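Local coordinates for protein mannan endo-1,6-alpha-mannosidase (Chaetomium thermophilum, PDB 6RY0) that probably cleaves alpha-1,6-mannosidic linkages and, as a transglycosidase, probably helps to move GPI-anchored glycoproteins into the fungal cell wall, at residues 75-80 and 317-322; 195-200 and 264-269; 239-244 and 294-299; 258-263 and 321-326. All coordinates share one frame; numbering follows the deposited sequence. Where two conformers were deposited one is given.

Interaction 1: residues 75-80 and 317-322; sequences YWWEGG and TADMLT
The indole of Trp77 meets the carboxylate of Asp319 with its edge, NE1-H donating to OD1 at 2.9 Å. The acceptor lies in the plane of the indole, but the indole comes at OD1 from well above the carboxylate plane, the two flat groups standing 87° apart. The far end of the same ring, CH2, rests 3.5 Å from Thr322 OG1. Glu78, extended beyond CG, crosses Thr322 at a slant, CG anti to the backbone N (chi1 -171°), and brings OE2 to 3.3 Å from the methyl CG2 of Thr322. Its OE1 lies 4.5 Å from Asp319 OD1, a pairing of like charges. One water bridges the two, donating to both oxygens and accepting from Tyr75 N. A second water donates to Glu78 OE2 and to Ala318 O, tying the turn to the helix again. Asp129, which binds calcium in another structure of this protein, touches Trp77 from helix 127-142; the ion bound here, at Asp73 and His385, lies about 7 Å from the side chain of Ala318. The water-bridged acidic pair, where the first turn of helix 76-93 meets the loop before helix 323-337, thus belongs to the surroundings of the metal sites in the (alpha/alpha)6 barrel known for family 76.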
loop_
_atom_site.group_PDB
_atom_site.type_symbol
_atom_site.label_atom_id
_atom_site.label_comp_id
_atom_site.label_asym_id
_atom_site.label_seq_id
_atom_site.Cartn_x
_atom_site.Cartn_y
_atom_site.Cartn_z
ATOM N N TYR A 75 -12.366 -3.845 -6.032
ATOM C CA TYR A 75 -11.672 -5.113 -6.245
ATOM C C TYR A 75 -11.038 -5.643 -4.953
ATOM O O TYR A 75 -10.795 -4.877 -4.006
ATOM C CB TYR A 75 -10.627 -4.942 -7.357
ATOM C CG TYR A 75 -11.251 -4.758 -8.706
ATOM C CD1 TYR A 75 -11.646 -5.850 -9.457
ATOM C CD2 TYR A 75 -11.475 -3.490 -9.234
ATOM C CE1 TYR A 75 -12.220 -5.681 -10.725
ATOM C CE2 TYR A 75 -12.036 -3.329 -10.490
ATOM C CZ TYR A 75 -12.393 -4.426 -11.222
ATOM O OH TYR A 75 -12.964 -4.274 -12.474
ATOM N N TRP A 76 -10.738 -6.932 -4.951
ATOM C CA TRP A 76 -10.186 -7.663 -3.805
ATOM C C TRP A 76 -9.001 -6.974 -3.159
ATOM O O TRP A 76 -8.925 -6.888 -1.924
ATOM C CB TRP A 76 -9.786 -9.044 -4.323
ATOM C CG TRP A 76 -9.137 -9.980 -3.361
ATOM C CD1 TRP A 76 -9.737 -10.673 -2.337
ATOM C CD2 TRP A 76 -7.775 -10.407 -3.379
ATOM N NE1 TRP A 76 -8.815 -11.481 -1.706
ATOM C CE2 TRP A 76 -7.617 -11.357 -2.353
ATOM C CE3 TRP A 76 -6.685 -10.123 -4.195
ATOM C CZ2 TRP A 76 -6.423 -11.983 -2.106
ATOM C CZ3 TRP A 76 -5.475 -10.746 -3.927
ATOM C CH2 TRP A 76 -5.370 -11.689 -2.898
ATOM N N TRP A 77 -8.047 -6.478 -3.945
ATOM C CA TRP A 77 -6.861 -5.903 -3.338
ATOM C C TRP A 77 -7.197 -4.704 -2.476
ATOM O O TRP A 77 -6.454 -4.414 -1.526
ATOM C CB TRP A 77 -5.859 -5.481 -4.431
ATOM C CG TRP A 77 -6.198 -4.214 -5.070
ATOM C CD1 TRP A 77 -7.120 -3.979 -6.053
ATOM C CD2 TRP A 77 -5.691 -2.929 -4.669
ATOM N NE1 TRP A 77 -7.212 -2.622 -6.287
ATOM C CE2 TRP A 77 -6.323 -1.958 -5.472
ATOM C CE3 TRP A 77 -4.748 -2.511 -3.717
ATOM C CZ2 TRP A 77 -6.020 -0.597 -5.373
ATOM C CZ3 TRP A 77 -4.444 -1.170 -3.640
ATOM C CH2 TRP A 77 -5.077 -0.243 -4.458
ATOM N N GLU A 78 -8.281 -3.985 -2.786
ATOM C CA GLU A 78 -8.626 -2.792 -2.010
ATOM C C GLU A 78 -9.119 -3.174 -0.616
ATOM O O GLU A 78 -8.997 -2.397 0.317
ATOM C CB GLU A 78 -9.611 -1.936 -2.803
ATOM C CG GLU A 78 -9.837 -0.575 -2.166
ATOM C CD GLU A 78 -10.580 0.400 -3.051
ATOM O OE1 GLU A 78 -10.703 0.224 -4.258
ATOM O OE2 GLU A 78 -11.027 1.450 -2.444
ATOM N N GLY A 79 -9.653 -4.387 -0.483
ATOM C CA GLY A 79 -9.921 -4.903 0.837
ATOM C C GLY A 79 -8.640 -5.054 1.636
ATOM O O GLY A 79 -8.576 -4.701 2.813
ATOM N N GLY A 80 -7.599 -5.576 1.000
ATOM C CA GLY A 80 -6.315 -5.689 1.653
ATOM C C GLY A 80 -5.736 -4.339 2.048
ATOM O O GLY A 80 -5.154 -4.171 3.133
ATOM N N THR A 317 -9.913 6.157 -11.479
ATOM C CA THR A 317 -10.602 4.908 -11.219
ATOM C C THR A 317 -10.659 4.630 -9.722
ATOM O O THR A 317 -9.969 5.268 -8.926
ATOM C CB THR A 317 -9.863 3.741 -11.866
ATOM O OG1 THR A 317 -8.613 3.602 -11.197
ATOM C CG2 THR A 317 -9.631 3.932 -13.379
ATOM N N ALA A 318 -11.459 3.634 -9.337
ATOM C CA ALA A 318 -11.564 3.258 -7.934
ATOM C C ALA A 318 -10.179 3.031 -7.329
ATOM O O ALA A 318 -9.902 3.461 -6.209
ATOM C CB ALA A 318 -12.419 2.021 -7.777
ATOM N N ASP A 319 -9.309 2.335 -8.051
ATOM C CA ASP A 319 -7.997 2.063 -7.509
ATOM C C ASP A 319 -7.248 3.394 -7.222
ATOM O O ASP A 319 -6.635 3.589 -6.173
ATOM C CB ASP A 319 -7.134 1.248 -8.480
ATOM C CG ASP A 319 -7.566 -0.188 -8.662
ATOM O OD1 ASP A 319 -8.503 -0.707 -8.021
ATOM O OD2 ASP A 319 -6.836 -0.835 -9.425
ATOM N N MET A 320 -7.286 4.307 -8.187
ATOM C CA MET A 320 -6.526 5.551 -8.093
ATOM C C MET A 320 -6.957 6.449 -6.932
ATOM O O MET A 320 -6.146 7.201 -6.393
ATOM C CB MET A 320 -6.631 6.341 -9.411
ATOM C CG MET A 320 -6.018 5.612 -10.586
ATOM S SD MET A 320 -6.435 6.440 -12.139
ATOM C CE MET A 320 -5.996 5.132 -13.285
ATOM N N LEU A 321 -8.219 6.343 -6.523
ATOM C CA LEU A 321 -8.737 7.138 -5.412
ATOM C C LEU A 321 -8.098 6.789 -4.077
ATOM O O LEU A 321 -8.194 7.560 -3.120
ATOM C CB LEU A 321 -10.257 6.990 -5.374
ATOM C CG LEU A 321 -11.000 7.474 -6.623
ATOM C CD1 LEU A 321 -12.416 6.970 -6.620
ATOM C CD2 LEU A 321 -10.956 8.985 -6.760
ATOM N N THR A 322 -7.453 5.623 -4.009
ATOM C CA THR A 322 -6.810 5.167 -2.779
ATOM C C THR A 322 -5.352 5.604 -2.663
ATOM O O THR A 322 -4.766 5.512 -1.588
ATOM C CB THR A 322 -6.838 3.646 -2.648
ATOM O OG1 THR A 322 -5.931 3.046 -3.577
ATOM C CG2 THR A 322 -8.225 3.090 -2.838
HETATM O O HOH W 1 -10.768 -1.449 -6.423
HETATM O O HOH W 2 -11.719 3.317 -4.188
#

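Interaction 2: residues 195-200 and 264-269; sequences NTIANA and AALLLH
Helix 196-200 and helix 264-269 run nearly parallel, their N-to-C directions 19° apart and their axes 9.7 Å from each other at closest approach. The backbones come nearest at Ala200 and Leu267, whose CA atoms are 5.9 Å apart, and the small side chain of Ala200 allows this closeness. Its CB enters between two leucine branches, with CD2 of Leu267 at 3.6 Å and CD2 of Leu266 at 3.8 Å. The two leucines get there by different torsions: in Leu266 CG is anti to the backbone N (chi1 -171°), whereas in Leu267 it stands opposite the carbonyl carbon (chi1 -66°). Leu266 CD2 also leans on the backbone, 3.7 Å from Ala200 C. One turn earlier, Ile197 crosses Leu266 at about a right angle, with Ile197 CD1 3.9 Å from Leu266 CD2. Thr196 adds a looser touch through its methyl, while its hydroxyl is turned to Tyr243 O. At the start of this helix Asn195 is the N-cap, its OD1 accepting a weak bond from Ala198 N, and Asn199 ND2 donates to Asn195 O at 2.9 Å. Beyond the pair, Leu267 continues onto Leu229 of helix 216-231 and Leu290 of helix 281-298, placing the contact within the helical core. Between the two segments the join is apolar, made largely by methyl groups on buried residues, so the spacing of the two segments probably rests on the fit of side-chain shapes rather than on polar bonding.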
loop_
_atom_site.group_PDB
_atom_site.type_symbol
_atom_site.label_atom_id
_atom_site.label_comp_id
_atom_site.label_asym_id
_atom_site.label_seq_id
_atom_site.Cartn_x
_atom_site.Cartn_y
_atom_site.Cartn_z
ATOM N N ASN A 195 5.354 -4.106 -14.837
ATOM C CA ASN A 195 5.046 -2.802 -14.347
ATOM C C ASN A 195 5.734 -2.484 -13.040
ATOM O O ASN A 195 6.218 -3.345 -12.309
ATOM C CB ASN A 195 3.561 -2.557 -14.285
ATOM C CG ASN A 195 2.818 -3.482 -13.398
ATOM O OD1 ASN A 195 3.355 -4.424 -12.802
ATOM N ND2 ASN A 195 1.533 -3.222 -13.283
ATOM N N THR A 196 5.805 -1.190 -12.764
ATOM C CA THR A 196 6.449 -0.742 -11.556
ATOM C C THR A 196 5.797 -1.302 -10.322
ATOM O O THR A 196 6.508 -1.773 -9.431
ATOM C CB THR A 196 6.510 0.778 -11.527
ATOM O OG1 THR A 196 7.249 1.161 -12.678
ATOM C CG2 THR A 196 7.152 1.271 -10.253
ATOM N N ILE A 197 4.475 -1.240 -10.223
ATOM C CA ILE A 197 3.853 -1.531 -8.938
ATOM C C ILE A 197 4.112 -2.982 -8.496
ATOM O O ILE A 197 4.350 -3.228 -7.307
ATOM C CB ILE A 197 2.361 -1.158 -8.899
ATOM C CG1 ILE A 197 1.802 -1.306 -7.481
ATOM C CG2 ILE A 197 1.531 -1.957 -9.920
ATOM C CD1 ILE A 197 2.391 -0.411 -6.512
ATOM N N ALA A 198 4.059 -3.959 -9.405
ATOM C CA ALA A 198 4.336 -5.332 -9.001
ATOM C C ALA A 198 5.732 -5.441 -8.391
ATOM O O ALA A 198 5.963 -6.077 -7.361
ATOM C CB ALA A 198 4.243 -6.267 -10.230
ATOM N N ASN A 199 6.683 -4.827 -9.083
ATOM C CA ASN A 199 8.070 -4.866 -8.655
ATOM C C ASN A 199 8.293 -4.065 -7.380
ATOM O O ASN A 199 9.073 -4.470 -6.528
ATOM C CB ASN A 199 8.945 -4.415 -9.833
ATOM C CG ASN A 199 9.001 -5.490 -10.868
ATOM O OD1 ASN A 199 9.728 -6.480 -10.677
ATOM N ND2 ASN A 199 8.204 -5.373 -11.932
ATOM N N ALA A 200 7.612 -2.923 -7.248
ATOM C CA ALA A 200 7.703 -2.101 -6.049
ATOM C C ALA A 200 7.167 -2.839 -4.824
ATOM O O ALA A 200 7.735 -2.711 -3.754
ATOM C CB ALA A 200 6.967 -0.790 -6.268
ATOM N N ALA A 264 6.009 5.947 -6.902
ATOM C CA ALA A 264 7.170 6.630 -6.330
ATOM C C ALA A 264 7.174 6.490 -4.819
ATOM O O ALA A 264 8.230 6.278 -4.216
ATOM C CB ALA A 264 7.212 8.100 -6.751
ATOM N N ALA A 265 6.023 6.632 -4.173
ATOM C CA ALA A 265 6.003 6.575 -2.721
ATOM C C ALA A 265 6.373 5.184 -2.203
ATOM O O ALA A 265 7.029 5.086 -1.156
ATOM C CB ALA A 265 4.637 6.995 -2.164
ATOM N N LEU A 266 5.970 4.114 -2.882
ATOM C CA LEU A 266 6.315 2.786 -2.422
ATOM C C LEU A 266 7.815 2.552 -2.565
ATOM O O LEU A 266 8.436 1.927 -1.713
ATOM C CB LEU A 266 5.499 1.723 -3.171
ATOM C CG LEU A 266 5.628 0.306 -2.601
ATOM C CD1 LEU A 266 5.425 0.259 -1.102
ATOM C CD2 LEU A 266 4.615 -0.581 -3.286
ATOM N N LEU A 267 8.416 3.016 -3.663
ATOM C CA LEU A 267 9.855 2.907 -3.804
ATOM C C LEU A 267 10.574 3.718 -2.731
ATOM O O LEU A 267 11.587 3.259 -2.191
ATOM C CB LEU A 267 10.312 3.311 -5.188
ATOM C CG LEU A 267 9.836 2.399 -6.327
ATOM C CD1 LEU A 267 10.439 2.850 -7.636
ATOM C CD2 LEU A 267 10.141 0.961 -6.067
ATOM N N LEU A 268 10.096 4.920 -2.417
ATOM C CA LEU A 268 10.670 5.685 -1.310
ATOM C C LEU A 268 10.612 4.890 -0.004
ATOM O O LEU A 268 11.583 4.840 0.734
ATOM C CB LEU A 268 9.929 7.025 -1.173
ATOM C CG LEU A 268 10.333 7.846 0.051
ATOM C CD1 LEU A 268 11.773 8.335 -0.023
ATOM C CD2 LEU A 268 9.399 9.016 0.242
ATOM N N HIS A 269 9.453 4.310 0.276
ATOM C CA HIS A 269 9.257 3.523 1.496
ATOM C C HIS A 269 10.270 2.380 1.549
ATOM O O HIS A 269 10.973 2.238 2.555
ATOM C CB HIS A 269 7.809 3.042 1.477
ATOM C CG HIS A 269 7.309 2.367 2.710
ATOM N ND1 HIS A 269 7.209 0.998 2.815
ATOM C CD2 HIS A 269 6.737 2.880 3.824
ATOM C CE1 HIS A 269 6.579 0.713 3.937
ATOM N NE2 HIS A 269 6.276 1.826 4.571
#

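Interaction 3: residues 239-244 and 294-299; sequences TWAVYD and ILRDFF
A single backbone oxygen, Thr239 O, takes both terminal nitrogens of Arg296, NH1 and NH2 each lying 2.9 Å from it. The oxygen sits in the guanidinium plane, yet the two bonds differ at the carbonyl: NH1 arrives in its plane on a lone pair, whereas NH2 stands 44° above it. Both are bent, with N-H...O angles near 145°, as expected when two hydrogens converge on one atom. The other side of the guanidinium is held by the neighbouring Asp297 in a side-on salt bridge, NE to OD1 at 2.9 Å and NH2 to OD2 at the same distance. NH2 therefore serves two acceptors, and the four bonds together fix the rotation of the group. The chain reaches this place by a bend at chi3 (68°) after an extended start. Thr239 is itself ordered by an ST turn, OG1 accepting from Ala241 N at 3.2 Å, while the methyl of Ala241 packs 4.2 Å from Asp297 OD2. Nearby, Trp240 packs on Arg286 and Leu290 of the same helix 281-298. Far from the annotated metal sites, the arrangement is a surface contact in which an arginine near the C-terminal end of helix 281-298 binds a carbonyl of the loop before strand 245-247.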
loop_
_atom_site.group_PDB
_atom_site.type_symbol
_atom_site.label_atom_id
_atom_site.label_comp_id
_atom_site.label_asym_id
_atom_site.label_seq_id
_atom_site.Cartn_x
_atom_site.Cartn_y
_atom_site.Cartn_z
ATOM N N THR A 239 15.559 12.598 -13.498
ATOM C CA THR A 239 14.594 13.306 -12.639
ATOM C C THR A 239 14.083 12.479 -11.463
ATOM O O THR A 239 13.447 13.042 -10.564
ATOM C CB THR A 239 13.364 13.764 -13.437
ATOM O OG1 THR A 239 12.634 12.574 -13.781
ATOM C CG2 THR A 239 13.767 14.530 -14.686
ATOM N N TRP A 240 14.281 11.173 -11.496
ATOM C CA TRP A 240 13.762 10.283 -10.469
ATOM C C TRP A 240 12.243 10.264 -10.398
ATOM O O TRP A 240 11.684 9.754 -9.428
ATOM C CB TRP A 240 14.443 10.493 -9.111
ATOM C CG TRP A 240 15.857 9.986 -9.160
ATOM C CD1 TRP A 240 16.917 10.494 -9.861
ATOM C CD2 TRP A 240 16.344 8.780 -8.577
ATOM N NE1 TRP A 240 18.022 9.696 -9.721
ATOM C CE2 TRP A 240 17.694 8.643 -8.930
ATOM C CE3 TRP A 240 15.764 7.795 -7.784
ATOM C CZ2 TRP A 240 18.480 7.571 -8.502
ATOM C CZ3 TRP A 240 16.549 6.727 -7.378
ATOM C CH2 TRP A 240 17.886 6.638 -7.734
ATOM N N ALA A 241 11.576 10.727 -11.448
ATOM C CA ALA A 241 10.206 10.338 -11.690
ATOM C C ALA A 241 10.111 8.821 -11.777
ATOM O O ALA A 241 11.065 8.153 -12.168
ATOM C CB ALA A 241 9.714 10.942 -12.993
ATOM N N VAL A 242 8.936 8.293 -11.454
ATOM C CA VAL A 242 8.708 6.857 -11.455
ATOM C C VAL A 242 7.507 6.541 -12.333
ATOM O O VAL A 242 6.352 6.893 -12.022
ATOM C CB VAL A 242 8.542 6.307 -10.031
ATOM C CG1 VAL A 242 8.301 4.793 -10.079
ATOM C CG2 VAL A 242 9.774 6.627 -9.184
ATOM N N TYR A 243 7.797 5.952 -13.483
ATOM C CA TYR A 243 6.829 5.663 -14.515
ATOM C C TYR A 243 6.097 4.340 -14.231
ATOM O O TYR A 243 6.355 3.668 -13.246
ATOM C CB TYR A 243 7.562 5.622 -15.865
ATOM C CG TYR A 243 8.332 6.903 -16.149
ATOM C CD1 TYR A 243 7.718 8.135 -16.053
ATOM C CD2 TYR A 243 9.670 6.850 -16.481
ATOM C CE1 TYR A 243 8.421 9.296 -16.305
ATOM C CE2 TYR A 243 10.387 7.999 -16.728
ATOM C CZ TYR A 243 9.751 9.243 -16.634
ATOM O OH TYR A 243 10.417 10.429 -16.875
ATOM N N ASP A 244 5.158 4.013 -15.095
ATOM C CA ASP A 244 4.212 2.950 -14.789
ATOM C C ASP A 244 4.652 1.552 -15.217
ATOM O O ASP A 244 4.366 0.595 -14.509
ATOM C CB ASP A 244 2.837 3.261 -15.392
ATOM C CG ASP A 244 1.762 2.393 -14.782
ATOM O OD1 ASP A 244 1.469 2.647 -13.582
ATOM O OD2 ASP A 244 1.255 1.446 -15.431
ATOM N N ILE A 294 9.152 13.187 -5.534
ATOM C CA ILE A 294 7.776 13.156 -5.051
ATOM C C ILE A 294 7.278 14.534 -4.670
ATOM O O ILE A 294 6.150 14.929 -5.009
ATOM C CB ILE A 294 7.680 12.184 -3.875
ATOM C CG1 ILE A 294 7.788 10.747 -4.352
ATOM C CG2 ILE A 294 6.415 12.403 -3.060
ATOM C CD1 ILE A 294 8.157 9.752 -3.256
ATOM N N LEU A 295 8.108 15.273 -3.952
ATOM C CA LEU A 295 7.722 16.602 -3.521
ATOM C C LEU A 295 7.516 17.519 -4.717
ATOM O O LEU A 295 6.614 18.348 -4.721
ATOM C CB LEU A 295 8.751 17.190 -2.551
ATOM C CG LEU A 295 8.837 16.460 -1.226
ATOM C CD1 LEU A 295 10.051 16.909 -0.452
ATOM C CD2 LEU A 295 7.576 16.588 -0.385
ATOM N N ARG A 296 8.345 17.364 -5.741
ATOM C CA ARG A 296 8.226 18.145 -6.961
ATOM C C ARG A 296 6.978 17.798 -7.758
ATOM O O ARG A 296 6.313 18.669 -8.319
ATOM C CB ARG A 296 9.491 17.879 -7.794
ATOM C CG ARG A 296 9.531 18.515 -9.164
ATOM C CD ARG A 296 10.667 17.955 -9.999
ATOM N NE ARG A 296 10.390 16.549 -10.311
ATOM C CZ ARG A 296 11.267 15.552 -10.358
ATOM N NH1 ARG A 296 12.562 15.766 -10.146
ATOM N NH2 ARG A 296 10.843 14.325 -10.611
ATOM N N ASP A 297 6.703 16.507 -7.859
ATOM C CA ASP A 297 5.694 16.037 -8.792
ATOM C C ASP A 297 4.290 15.921 -8.222
ATOM O O ASP A 297 3.316 16.205 -8.940
ATOM C CB ASP A 297 6.106 14.667 -9.355
ATOM C CG ASP A 297 7.372 14.715 -10.196
ATOM O OD1 ASP A 297 7.667 15.805 -10.754
ATOM O OD2 ASP A 297 8.033 13.662 -10.332
ATOM N N PHE A 298 4.171 15.472 -6.979
ATOM C CA PHE A 298 2.852 15.118 -6.446
ATOM C C PHE A 298 2.294 16.100 -5.452
ATOM O O PHE A 298 1.120 16.015 -5.135
ATOM C CB PHE A 298 2.869 13.718 -5.809
ATOM C CG PHE A 298 3.105 12.645 -6.827
ATOM C CD1 PHE A 298 2.116 12.316 -7.727
ATOM C CD2 PHE A 298 4.328 12.013 -6.912
ATOM C CE1 PHE A 298 2.341 11.353 -8.696
ATOM C CE2 PHE A 298 4.563 11.065 -7.864
ATOM C CZ PHE A 298 3.568 10.749 -8.774
ATOM N N PHE A 299 3.087 17.027 -4.938
ATOM C CA PHE A 299 2.584 17.987 -3.969
ATOM C C PHE A 299 2.454 19.324 -4.649
ATOM O O PHE A 299 3.403 19.871 -5.199
ATOM C CB PHE A 299 3.475 18.022 -2.726
ATOM C CG PHE A 299 3.273 16.808 -1.865
ATOM C CD1 PHE A 299 3.927 15.620 -2.132
ATOM C CD2 PHE A 299 2.377 16.824 -0.811
ATOM C CE1 PHE A 299 3.719 14.489 -1.345
ATOM C CE2 PHE A 299 2.162 15.707 -0.036
ATOM C CZ PHE A 299 2.818 14.539 -0.296
#

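Interaction 4: residues 258-263 and 321-326; sequences AQFSYN and LTFKGY
The rings of Tyr262 and Phe323 lie face to face, planes only 8° apart and centroids 3.6 Å from each other. Phe323 covers the centre of one face of Tyr262, and the closest atoms, Tyr262 CZ and Phe323 CZ, are 3.4 Å apart. At the edge of the Phe323 ring, in its plane, sits Phe260 CD1, 3.7 Å from Phe323 CE2; the two phenylalanine planes are 84° apart. The tyrosine is brought against the face of Phe323 by a first torsion of 78°, with CG lodged between the backbone N and the carbonyl carbon. These three rings form an aromatic cluster joining the start of helix 261-278, where Phe260 is the N-cap residue, to the first turn of helix 323-337 in the (alpha/alpha)6 barrel of family 76. Ser261 contributes a polar atom to this setting: OG lies 3.3 Å from Phe323 CB and is hydrogen-bonded to Glu306 OE1. On the far helix Tyr326 was modelled in two conformers. In the one given here its CD2 is 4.2 Å from Tyr262 CB, which approaches near the plane of the Tyr326 ring; in this conformer, too, its hydroxyl donates to Thr322 OG1 at 2.7 Å, and Thr322 O lies over the centre of its ring.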
loop_
_atom_site.group_PDB
_atom_site.type_symbol
_atom_site.label_atom_id
_atom_site.label_comp_id
_atom_site.label_asym_id
_atom_site.label_seq_id
_atom_site.Cartn_x
_atom_site.Cartn_y
_atom_site.Cartn_z
ATOM N N ALA A 258 2.975 7.537 -17.391
ATOM C CA ALA A 258 2.067 7.981 -16.336
ATOM C C ALA A 258 2.757 7.814 -14.988
ATOM O O ALA A 258 3.336 6.775 -14.695
ATOM C CB ALA A 258 0.772 7.176 -16.346
ATOM N N GLN A 259 2.641 8.841 -14.170
ATOM C CA GLN A 259 3.250 8.934 -12.838
ATOM C C GLN A 259 2.175 8.857 -11.764
ATOM O O GLN A 259 1.564 9.866 -11.413
ATOM C CB GLN A 259 4.045 10.213 -12.701
ATOM C CG GLN A 259 5.297 10.259 -13.580
ATOM C CD GLN A 259 6.006 11.591 -13.438
ATOM O OE1 GLN A 259 6.487 11.929 -12.321
ATOM N NE2 GLN A 259 6.097 12.325 -14.484
ATOM N N PHE A 260 1.944 7.650 -11.244
ATOM C CA PHE A 260 0.999 7.457 -10.163
ATOM C C PHE A 260 1.724 7.607 -8.834
ATOM O O PHE A 260 2.834 7.070 -8.643
ATOM C CB PHE A 260 0.311 6.099 -10.265
ATOM C CG PHE A 260 -0.591 5.993 -11.459
ATOM C CD1 PHE A 260 -1.828 6.600 -11.435
ATOM C CD2 PHE A 260 -0.197 5.350 -12.608
ATOM C CE1 PHE A 260 -2.650 6.555 -12.531
ATOM C CE2 PHE A 260 -1.023 5.304 -13.721
ATOM C CZ PHE A 260 -2.235 5.907 -13.675
ATOM N N SER A 261 1.087 8.306 -7.900
ATOM C CA SER A 261 1.754 8.683 -6.667
ATOM C C SER A 261 2.271 7.479 -5.895
ATOM O O SER A 261 3.371 7.518 -5.324
ATOM C CB SER A 261 0.785 9.485 -5.810
ATOM O OG SER A 261 -0.306 8.714 -5.360
ATOM N N TYR A 262 1.492 6.409 -5.870
ATOM C CA TYR A 262 1.854 5.263 -5.031
ATOM C C TYR A 262 3.089 4.542 -5.537
ATOM O O TYR A 262 3.715 3.838 -4.757
ATOM C CB TYR A 262 0.668 4.300 -4.826
ATOM C CG TYR A 262 0.295 3.344 -5.956
ATOM C CD1 TYR A 262 0.444 3.672 -7.308
ATOM C CD2 TYR A 262 -0.234 2.106 -5.655
ATOM C CE1 TYR A 262 0.074 2.802 -8.321
ATOM C CE2 TYR A 262 -0.618 1.241 -6.680
ATOM C CZ TYR A 262 -0.441 1.581 -8.014
ATOM O OH TYR A 262 -0.783 0.727 -9.034
ATOM N N ASN A 263 3.421 4.653 -6.810
ATOM C CA ASN A 263 4.624 4.002 -7.318
ATOM C C ASN A 263 5.876 4.642 -6.762
ATOM O O ASN A 263 6.729 3.976 -6.153
ATOM C CB ASN A 263 4.649 4.002 -8.859
ATOM C CG ASN A 263 3.910 2.844 -9.456
ATOM O OD1 ASN A 263 3.874 1.759 -8.869
ATOM N ND2 ASN A 263 3.366 3.028 -10.654
ATOM N N LEU A 321 -8.219 6.343 -6.523
ATOM C CA LEU A 321 -8.737 7.138 -5.412
ATOM C C LEU A 321 -8.098 6.789 -4.077
ATOM O O LEU A 321 -8.194 7.560 -3.120
ATOM C CB LEU A 321 -10.257 6.990 -5.374
ATOM C CG LEU A 321 -11.000 7.474 -6.623
ATOM C CD1 LEU A 321 -12.416 6.970 -6.620
ATOM C CD2 LEU A 321 -10.956 8.985 -6.760
ATOM N N THR A 322 -7.453 5.623 -4.009
ATOM C CA THR A 322 -6.810 5.167 -2.779
ATOM C C THR A 322 -5.352 5.604 -2.663
ATOM O O THR A 322 -4.766 5.512 -1.588
ATOM C CB THR A 322 -6.838 3.646 -2.648
ATOM O OG1 THR A 322 -5.931 3.046 -3.577
ATOM C CG2 THR A 322 -8.225 3.090 -2.838
ATOM N N PHE A 323 -4.737 6.041 -3.758
ATOM C CA PHE A 323 -3.266 6.130 -3.747
ATOM C C PHE A 323 -2.761 7.165 -2.767
ATOM O O PHE A 323 -1.764 6.945 -2.074
ATOM C CB PHE A 323 -2.700 6.393 -5.140
ATOM C CG PHE A 323 -2.943 5.331 -6.179
ATOM C CD1 PHE A 323 -3.367 4.027 -5.857
ATOM C CD2 PHE A 323 -2.717 5.624 -7.523
ATOM C CE1 PHE A 323 -3.569 3.079 -6.847
ATOM C CE2 PHE A 323 -2.905 4.672 -8.496
ATOM C CZ PHE A 323 -3.339 3.405 -8.166
ATOM N N LYS A 324 -3.420 8.329 -2.709
ATOM C CA LYS A 324 -2.896 9.407 -1.876
ATOM C C LYS A 324 -2.923 9.024 -0.387
ATOM O O LYS A 324 -2.110 9.525 0.390
ATOM C CB LYS A 324 -3.574 10.744 -2.192
ATOM C CG LYS A 324 -5.080 10.742 -2.012
ATOM C CD LYS A 324 -5.705 12.101 -2.337
ATOM C CE LYS A 324 -5.390 12.595 -3.726
ATOM N NZ LYS A 324 -6.264 13.733 -4.137
ATOM N N GLY A 325 -3.822 8.138 0.038
ATOM C CA GLY A 325 -3.767 7.657 1.407
ATOM C C GLY A 325 -2.505 6.873 1.706
ATOM O O GLY A 325 -1.897 6.994 2.769
ATOM N N TYR A 326 -2.128 5.985 0.773
ATOM C CA TYR A 326 -0.864 5.244 0.910
ATOM C C TYR A 326 0.317 6.199 0.949
ATOM O O TYR A 326 1.247 6.017 1.738
ATOM C CB TYR A 326 -0.638 4.254 -0.238
ATOM C CG TYR A 326 -1.847 3.437 -0.586
ATOM C CD1 TYR A 326 -2.779 3.054 0.365
ATOM C CD2 TYR A 326 -2.072 3.047 -1.885
ATOM C CE1 TYR A 326 -3.909 2.336 0.026
ATOM C CE2 TYR A 326 -3.191 2.303 -2.244
ATOM C CZ TYR A 326 -4.103 1.963 -1.288
ATOM O OH TYR A 326 -5.266 1.278 -1.598
#

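Interactions 2 and 4 are buried and share helix 261-278: one face of it packs on helix 196-213 through aliphatic methyls, while its start meets helix 323-337 through stacked aromatic rings. Ile197 CD1 joins them, lying 3.4 Å from Tyr262 CE2. Interaction 1 ends on the same turn, 321-322, as interaction 4 but is only partly buried and lies near the metal sites, and its chemistry is acidic and water-bridged. Interaction 3 is the surface contact, its centre about 17 Å from that of the chain, and relies on charge and a backbone carbonyl. Its loop nevertheless reaches interaction 2, where Thr196 N probably hydrogen-bonds to Asp244 O.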